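Local coordinates for protein aldehyde dehydrogenase (Burkholderia vietnamiensis, PDB 5KF0) that probably oxidises aldehydes to carboxylic acids with a nicotinamide dinucleotide cofactor and binds NADPH, at residues E135-A138 with R139-G142. Numbering follows the deposited sequence.
Sequences EISA and RAQG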
loop_
_atom_site.group_PDB
_atom_site.type_symbol
_atom_site.label_atom_id
_atom_site.label_comp_id
_atom_site.label_asym_id
_atom_site.label_seq_id
_atom_site.Cartn_x
_atom_site.Cartn_y
_atom_site.Cartn_z
ATOM N N GLU A 135 -8.184 -15.011 8.193
ATOM C CA GLU A 135 -9.379 -15.470 8.901
ATOM C C GLU A 135 -10.620 -14.835 8.267
ATOM O O GLU A 135 -11.264 -13.937 8.815
ATOM C CB GLU A 135 -9.281 -15.157 10.391
ATOM C CG GLU A 135 -8.080 -15.767 11.078
ATOM C CD GLU A 135 -8.162 -15.619 12.594
ATOM O OE1 GLU A 135 -8.402 -14.495 13.079
ATOM O OE2 GLU A 135 -8.004 -16.625 13.305
ATOM N N ILE A 136 -10.948 -15.319 7.064
ATOM C CA ILE A 136 -12.138 -14.861 6.349
ATOM C C ILE A 136 -13.325 -15.793 6.545
ATOM O O ILE A 136 -14.436 -15.472 6.086
ATOM C CB ILE A 136 -11.874 -14.680 4.839
ATOM C CG1 ILE A 136 -11.524 -16.021 4.172
ATOM C CG2 ILE A 136 -10.777 -13.662 4.593
ATOM C CD1 ILE A 136 -11.503 -15.965 2.640
ATOM N N SER A 137 -13.132 -16.926 7.211
ATOM C CA SER A 137 -14.182 -17.903 7.459
ATOM C C SER A 137 -13.682 -18.836 8.545
ATOM O O SER A 137 -12.486 -18.886 8.830
ATOM C CB SER A 137 -14.531 -18.692 6.194
ATOM O OG SER A 137 -13.470 -19.577 5.874
ATOM N N ALA A 138 -14.613 -19.589 9.143
ATOM C CA ALA A 138 -14.262 -20.438 10.276
ATOM C C ALA A 138 -13.200 -21.465 9.906
ATOM O O ALA A 138 -12.363 -21.822 10.745
ATOM C CB ALA A 138 -15.509 -21.143 10.813
ATOM N N ARG A 139 -13.227 -21.951 8.663
ATOM C CA ARG A 139 -12.265 -22.956 8.229
ATOM C C ARG A 139 -10.836 -22.447 8.356
ATOM O O ARG A 139 -9.912 -23.231 8.603
ATOM C CB ARG A 139 -12.573 -23.358 6.785
ATOM C CG ARG A 139 -11.829 -24.574 6.254
ATOM C CD ARG A 139 -12.241 -24.854 4.806
ATOM N NE ARG A 139 -11.876 -23.732 3.948
ATOM C CZ ARG A 139 -10.722 -23.657 3.292
ATOM N NH1 ARG A 139 -9.853 -24.658 3.371
ATOM N NH2 ARG A 139 -10.435 -22.589 2.559
ATOM N N ALA A 140 -10.635 -21.137 8.218
ATOM C CA ALA A 140 -9.303 -20.554 8.250
ATOM C C ALA A 140 -8.993 -19.881 9.587
ATOM O O ALA A 140 -8.034 -19.102 9.667
ATOM C CB ALA A 140 -9.141 -19.559 7.100
ATOM N N GLN A 141 -9.775 -20.170 10.629
ATOM C CA GLN A 141 -9.468 -19.636 11.950
ATOM C C GLN A 141 -8.078 -20.088 12.372
ATOM O O GLN A 141 -7.737 -21.270 12.258
ATOM C CB GLN A 141 -10.501 -20.091 12.988
ATOM C CG GLN A 141 -10.340 -19.328 14.305
ATOM C CD GLN A 141 -11.288 -19.774 15.405
ATOM O OE1 GLN A 141 -12.035 -20.745 15.255
ATOM N NE2 GLN A 141 -11.250 -19.069 16.527
ATOM N N GLY A 142 -7.265 -19.141 12.845
ATOM C CA GLY A 142 -5.944 -19.461 13.343
ATOM C C GLY A 142 -4.833 -19.422 12.315
ATOM O O GLY A 142 -3.676 -19.693 12.672
HETATM O O HOH W 1 -15.672 -22.007 6.432
HETATM O O HOH W 2 -12.822 -22.568 13.436
#
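The carboxylate of Glu-135 meets Gly-142 at one edge and Gln-141 from one face. At the edge, OE2 offers its anti lone pair, the one turned away from OE1, and Gly-142 N reaches it at 2.7 Å with an N-H...O angle of 165°. Gln-141 CG approaches OE2 obliquely from one face, 3.7 Å away. This is the loop that links strand 129-133 to strand 143-151, at the far end of the arm by which aldehyde dehydrogenases oligomerise; the centre of the contact lies about 46 Å from the centre of the chain. Inside it the backbone makes a single turn of 3-10 helix, two overlapping type I beta turns: Ala-140 N binds Ser-137 O at 3.0 Å, and Gln-141 N binds Ala-138 O at 3.1 Å.

Glu-135 spans the loop because its CG sits beside the backbone N and opposite the carbonyl carbon (chi1 -58°), and the chain then runs extended. On the way CG passes 3.6 Å from Ala-140 O. Thus a side chain at the start of the loop ties down the backbone where the chain leaves the turn, while Gly-142 also pairs through its backbone with Arg-484.

The flat end of Arg-139 heads away from the turn, and its NH2 donates to Arg-448 O of the second subunit, whose Val-449 packs against Ala-140. Tyr-71 of the third subunit lies against Ala-138 and Gln-141, so the loop is held between neighbours in the tetramer. The Gln-141 amide is tied back to the turn through its oxygen: one water donates to OE1 at 2.7 Å and to Ala-138 O at 2.8 Å, giving that carbonyl a second donor besides Gln-141 N.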